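PDB 6ELV: polyphenol oxidase, chloroplastic from Malus domestica, which catalyses the oxidation of mono- and o-diphenols to o-diquinones and is represented here by its separately expressed C-terminal domain. Local coordinates for residues A[47-52]-A[66-71]; A[123-128]-A[137-142]. One frame throughout, in Å; residues are numbered along the deposited sequence.

Contact 1: A[47-52]-A[66-71]; sequences EILVIE and VYVNDV. With CA (calcium ion), chain B.
Leu49 sets CG opposite its backbone N (chi1 179°), and the second torsion extends CD2, trans to CA, toward Val66, whose CG1 likewise stands opposite its backbone N (chi1 -176°). The two methyls meet tip to tip, Leu49 CD2 lying 3.9 Å from Val66 CG1. The other branch of the same valine serves a second partner: Val66 CG2 comes tip to tip against Ile51 CD1 at 3.8 Å, at the end of the extended isoleucine chain. Val66 thus divides its two methyls between alternate residues of strand 48-52, while Leu49 CD2 also has a looser neighbour in Val68 CG2 at 4.5 Å. The strand axes approach to 10.8 Å with 133° between their directions, too far apart for backbone pairing, so the segments, which lie in facing sheets, meet through side chains. Val125 covers Leu49 from the strand beside 66-70, and Leu106 covers Val66 from the strand beside 48-52. Beyond the packed part, Asp70 grips the calcium ion with both carboxylate oxygens, OD1 and OD2 each 2.5 Å from the metal; Asp72, Asp120 and waters share the site. Asn69 ND2 donates to Asp70 O at 2.8 Å, from above the carbonyl plane. Across the segments themselves no hydrogen bond forms: the buried join is apolar and rests on methyl contacts, while the calcium is bound farther along, at Asp70.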
loop_
_atom_site.group_PDB
_atom_site.type_symbol
_atom_site.label_atom_id
_atom_site.label_comp_id
_atom_site.label_asym_id
_atom_site.label_seq_id
_atom_site.Cartn_x
_atom_site.Cartn_y
_atom_site.Cartn_z
ATOM N N GLU A 47 1.452 -3.707 12.997
ATOM C CA GLU A 47 2.237 -2.936 12.047
ATOM C C GLU A 47 1.320 -2.622 10.872
ATOM O O GLU A 47 0.764 -3.539 10.262
ATOM C CB GLU A 47 3.443 -3.778 11.632
ATOM C CG GLU A 47 4.455 -3.055 10.783
ATOM C CD GLU A 47 5.758 -3.812 10.580
ATOM O OE1 GLU A 47 5.991 -4.828 11.271
ATOM O OE2 GLU A 47 6.542 -3.393 9.708
ATOM N N ILE A 48 1.144 -1.338 10.579
ATOM C CA ILE A 48 0.087 -0.867 9.692
ATOM C C ILE A 48 0.675 -0.244 8.430
ATOM O O ILE A 48 1.489 0.678 8.513
ATOM C CB ILE A 48 -0.820 0.141 10.431
ATOM C CG1 ILE A 48 -1.395 -0.559 11.671
ATOM C CG2 ILE A 48 -1.877 0.700 9.497
ATOM C CD1 ILE A 48 -2.647 -0.051 12.209
ATOM N N LEU A 49 0.231 -0.724 7.267
ATOM C CA LEU A 49 0.511 -0.077 5.989
ATOM C C LEU A 49 -0.513 1.035 5.777
ATOM O O LEU A 49 -1.721 0.794 5.857
ATOM C CB LEU A 49 0.388 -1.115 4.877
ATOM C CG LEU A 49 0.612 -0.644 3.444
ATOM C CD1 LEU A 49 2.018 -0.097 3.268
ATOM C CD2 LEU A 49 0.367 -1.795 2.493
ATOM N N VAL A 50 -0.032 2.246 5.511
ATOM C CA VAL A 50 -0.872 3.430 5.368
ATOM C C VAL A 50 -0.699 3.964 3.957
ATOM O O VAL A 50 0.409 4.341 3.557
ATOM C CB VAL A 50 -0.522 4.506 6.404
ATOM C CG1 VAL A 50 -1.494 5.685 6.298
ATOM C CG2 VAL A 50 -0.532 3.919 7.799
ATOM N N ILE A 51 -1.784 3.985 3.203
ATOM C CA ILE A 51 -1.812 4.589 1.882
ATOM C C ILE A 51 -2.559 5.894 2.031
ATOM O O ILE A 51 -3.757 5.896 2.322
ATOM C CB ILE A 51 -2.478 3.655 0.875
ATOM C CG1 ILE A 51 -1.697 2.353 0.898
ATOM C CG2 ILE A 51 -2.485 4.267 -0.514
ATOM C CD1 ILE A 51 -2.332 1.274 0.167
ATOM N N GLU A 52 -1.843 7.004 1.862
ATOM C CA GLU A 52 -2.347 8.332 2.175
ATOM C C GLU A 52 -2.722 9.098 0.917
ATOM O O GLU A 52 -2.236 8.815 -0.181
ATOM C CB GLU A 52 -1.297 9.140 2.941
ATOM N N VAL A 66 -4.174 -4.204 -3.088
ATOM C CA VAL A 66 -2.857 -3.999 -2.501
ATOM C C VAL A 66 -2.252 -5.349 -2.162
ATOM O O VAL A 66 -2.903 -6.177 -1.507
ATOM C CB VAL A 66 -2.947 -3.135 -1.232
ATOM C CG1 VAL A 66 -1.554 -2.846 -0.681
ATOM C CG2 VAL A 66 -3.706 -1.845 -1.513
ATOM N N TYR A 67 -1.009 -5.556 -2.595
ATOM C CA TYR A 67 -0.255 -6.774 -2.329
ATOM C C TYR A 67 1.094 -6.413 -1.718
ATOM O O TYR A 67 1.607 -5.307 -1.904
ATOM C CB TYR A 67 -0.025 -7.593 -3.613
ATOM C CG TYR A 67 -1.291 -8.136 -4.225
ATOM C CD1 TYR A 67 -2.171 -7.309 -4.916
ATOM C CD2 TYR A 67 -1.606 -9.483 -4.122
ATOM C CE1 TYR A 67 -3.326 -7.815 -5.474
ATOM C CE2 TYR A 67 -2.760 -9.992 -4.681
ATOM C CZ TYR A 67 -3.625 -9.150 -5.342
ATOM O OH TYR A 67 -4.780 -9.651 -5.901
ATOM N N VAL A 68 1.687 -7.370 -1.013
ATOM C CA VAL A 68 3.005 -7.188 -0.410
ATOM C C VAL A 68 3.874 -8.388 -0.758
ATOM O O VAL A 68 3.391 -9.524 -0.793
ATOM C CB VAL A 68 2.875 -7.026 1.125
ATOM C CG1 VAL A 68 4.238 -6.908 1.796
ATOM C CG2 VAL A 68 2.043 -5.803 1.453
ATOM N N ASN A 69 5.167 -8.146 -0.976
ATOM C CA ASN A 69 6.111 -9.240 -1.148
ATOM C C ASN A 69 7.438 -8.891 -0.496
ATOM O O ASN A 69 7.733 -7.732 -0.215
ATOM C CB ASN A 69 6.303 -9.688 -2.620
ATOM C CG ASN A 69 7.022 -8.667 -3.497
ATOM O OD1 ASN A 69 6.383 -7.857 -4.171
ATOM N ND2 ASN A 69 8.348 -8.739 -3.548
ATOM N N ASP A 70 8.237 -9.938 -0.292
ATOM C CA ASP A 70 9.564 -9.823 0.293
ATOM C C ASP A 70 10.462 -9.026 -0.650
ATOM O O ASP A 70 10.556 -9.331 -1.848
ATOM C CB ASP A 70 10.085 -11.247 0.515
ATOM C CG ASP A 70 11.394 -11.308 1.270
ATOM O OD1 ASP A 70 12.369 -10.644 0.848
ATOM O OD2 ASP A 70 11.472 -12.074 2.262
ATOM N N VAL A 71 11.126 -8.006 -0.098
ATOM C CA VAL A 71 11.971 -7.106 -0.870
ATOM C C VAL A 71 13.101 -7.823 -1.595
ATOM O O VAL A 71 13.623 -7.308 -2.587
ATOM C CB VAL A 71 12.494 -5.986 0.056
ATOM C CG1 VAL A 71 13.490 -6.542 1.070
ATOM C CG2 VAL A 71 13.078 -4.838 -0.752
HETATM CA CA CA B . 13.768 -11.345 2.835
HETATM O O HOH W 1 15.869 -12.248 3.765
HETATM O O HOH W 2 13.114 -12.883 4.577
#

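Contact 2: A[123-128]-A[137-142]; sequences VVVTLV and GGIKIE
Ile139 and Leu127 point their side chains at each other and meet tip to tip, Ile139 CD1 standing 3.8 Å from Leu127 CD1. The same isoleucine methyl lies more loosely against Val125, with Ile139 CD1 and Val125 CG1 4.3 Å apart, so one extended branch spans two successive inward residues of strand 123-128. Further along, Val123 and Ile141 approach differently: their side chains cross obliquely, and Val123 CG2 meets Ile141 CD1 at 3.8 Å. With CG1 opposite the carbonyl carbon (chi1 -60°), CG2 of the valine sits between backbone N and carbonyl carbon and from there reaches Ile141. Phe17 lies against Ile139 from a loop, and Leu49 of strand 48-57 packs on both isoleucines and Val125, filling in the apolar layer. Lys140, on the other side of its strand, points into solvent-accessible surroundings, where NZ forms a salt bridge to Glu142 OE1 at 3.0 Å, meeting the oxygen from above the carboxylate plane. At the start of this segment Gly137 and Gly138 both face Glu52 in a classic beta bulge, which interrupts the regular pairing with strand 48-57. The axes of strands 123-128 and 138-142 remain 9.8 Å apart at closest approach and their directions differ by 138°, with no hydrogen bond between them. Two sheets packed face to face through aliphatic side chains, at an inter-strand distance of this order, are the hallmark of a beta-sandwich core.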
loop_
_atom_site.group_PDB
_atom_site.type_symbol
_atom_site.label_atom_id
_atom_site.label_comp_id
_atom_site.label_asym_id
_atom_site.label_seq_id
_atom_site.Cartn_x
_atom_site.Cartn_y
_atom_site.Cartn_z
ATOM N N VAL A 123 9.732 -3.770 2.661
ATOM C CA VAL A 123 8.919 -4.692 1.877
ATOM C C VAL A 123 8.587 -4.018 0.556
ATOM O O VAL A 123 8.759 -2.810 0.391
ATOM C CB VAL A 123 7.628 -5.113 2.610
ATOM C CG1 VAL A 123 7.962 -5.810 3.923
ATOM C CG2 VAL A 123 6.715 -3.895 2.844
ATOM N N VAL A 124 8.084 -4.808 -0.390
ATOM C CA VAL A 124 7.571 -4.261 -1.641
ATOM C C VAL A 124 6.054 -4.250 -1.593
ATOM O O VAL A 124 5.423 -5.292 -1.356
ATOM C CB VAL A 124 8.072 -5.059 -2.852
ATOM C CG1 VAL A 124 7.402 -4.555 -4.130
ATOM C CG2 VAL A 124 9.589 -4.946 -2.962
ATOM N N VAL A 125 5.470 -3.084 -1.843
ATOM C CA VAL A 125 4.026 -2.911 -1.908
ATOM C C VAL A 125 3.648 -2.723 -3.367
ATOM O O VAL A 125 4.227 -1.873 -4.057
ATOM C CB VAL A 125 3.568 -1.712 -1.062
ATOM C CG1 VAL A 125 2.062 -1.493 -1.199
ATOM C CG2 VAL A 125 3.927 -1.957 0.413
ATOM N N THR A 126 2.661 -3.491 -3.818
ATOM C CA THR A 126 2.145 -3.416 -5.176
ATOM C C THR A 126 0.714 -2.898 -5.122
ATOM O O THR A 126 -0.102 -3.408 -4.346
ATOM C CB THR A 126 2.189 -4.804 -5.831
ATOM O OG1 THR A 126 3.546 -5.264 -5.899
ATOM C CG2 THR A 126 1.645 -4.787 -7.249
ATOM N N LEU A 127 0.419 -1.900 -5.952
ATOM C CA LEU A 127 -0.923 -1.349 -6.087
ATOM C C LEU A 127 -1.441 -1.726 -7.467
ATOM O O LEU A 127 -0.781 -1.447 -8.477
ATOM C CB LEU A 127 -0.905 0.169 -5.922
ATOM C CG LEU A 127 -0.278 0.707 -4.632
ATOM C CD1 LEU A 127 -0.412 2.211 -4.604
ATOM C CD2 LEU A 127 -0.926 0.098 -3.416
ATOM N N VAL A 128 -2.615 -2.342 -7.509
ATOM C CA VAL A 128 -3.186 -2.903 -8.728
ATOM C C VAL A 128 -4.505 -2.204 -9.001
ATOM O O VAL A 128 -5.523 -2.520 -8.380
ATOM C CB VAL A 128 -3.410 -4.418 -8.587
ATOM C CG1 VAL A 128 -3.877 -4.994 -9.902
ATOM C CG2 VAL A 128 -2.145 -5.137 -8.076
ATOM N N GLY A 137 -1.334 9.502 -2.764
ATOM C CA GLY A 137 -0.494 10.553 -2.221
ATOM C C GLY A 137 0.835 10.083 -1.666
ATOM O O GLY A 137 1.844 10.777 -1.818
ATOM N N GLY A 138 0.851 8.927 -1.010
ATOM C CA GLY A 138 2.076 8.400 -0.419
ATOM C C GLY A 138 1.789 7.072 0.246
ATOM O O GLY A 138 0.635 6.658 0.386
ATOM N N ILE A 139 2.865 6.386 0.634
ATOM C CA ILE A 139 2.760 5.082 1.284
ATOM C C ILE A 139 3.806 5.003 2.393
ATOM O O ILE A 139 4.974 5.339 2.175
ATOM C CB ILE A 139 2.948 3.906 0.295
ATOM C CG1 ILE A 139 2.036 3.990 -0.936
ATOM C CG2 ILE A 139 2.694 2.592 0.985
ATOM C CD1 ILE A 139 2.179 2.797 -1.885
ATOM N N LYS A 140 3.404 4.520 3.567
ATOM C CA LYS A 140 4.339 4.328 4.662
ATOM C C LYS A 140 3.840 3.178 5.520
ATOM O O LYS A 140 2.706 2.717 5.379
ATOM C CB LYS A 140 4.482 5.594 5.503
ATOM C CG LYS A 140 3.206 5.993 6.205
ATOM C CD LYS A 140 3.355 7.292 6.967
ATOM C CE LYS A 140 2.045 7.672 7.638
ATOM N NZ LYS A 140 2.214 8.839 8.536
ATOM N N ILE A 141 4.705 2.720 6.421
ATOM C CA ILE A 141 4.351 1.726 7.426
ATOM C C ILE A 141 4.612 2.330 8.795
ATOM O O ILE A 141 5.656 2.952 9.016
ATOM C CB ILE A 141 5.129 0.408 7.241
ATOM C CG1 ILE A 141 4.820 -0.195 5.869
ATOM C CG2 ILE A 141 4.806 -0.574 8.357
ATOM C CD1 ILE A 141 5.757 -1.320 5.481
ATOM N N GLU A 142 3.664 2.166 9.707
ATOM C CA GLU A 142 3.832 2.739 11.033
ATOM C C GLU A 142 3.068 1.921 12.062
ATOM O O GLU A 142 2.327 0.995 11.741
ATOM C CB GLU A 142 3.431 4.211 11.059
ATOM C CG GLU A 142 1.983 4.451 10.767
ATOM C CD GLU A 142 1.661 5.925 10.682
ATOM O OE1 GLU A 142 2.602 6.751 10.675
ATOM O OE2 GLU A 142 0.467 6.255 10.627
#

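Both contacts lie in the buried interior and join the same two sheets: strands 62-70 and 122-131 are neighbours in one, 48-57 and 135-142 in the other. Their centres are only 5 Å apart, and backbone pairing knits them within a sheet, as in the probable hydrogen bond from Val50 N to Lys140 O at 2.8 Å. Contact 2 buries more surface, 178 against 120 Å², and its strand axes also come somewhat closer. Across the sheets both are wholly aliphatic; they differ at their polar margins. Contact 1 runs out to the calcium site, whereas contact 2 carries a salt bridge on the outward side of strand 138-142.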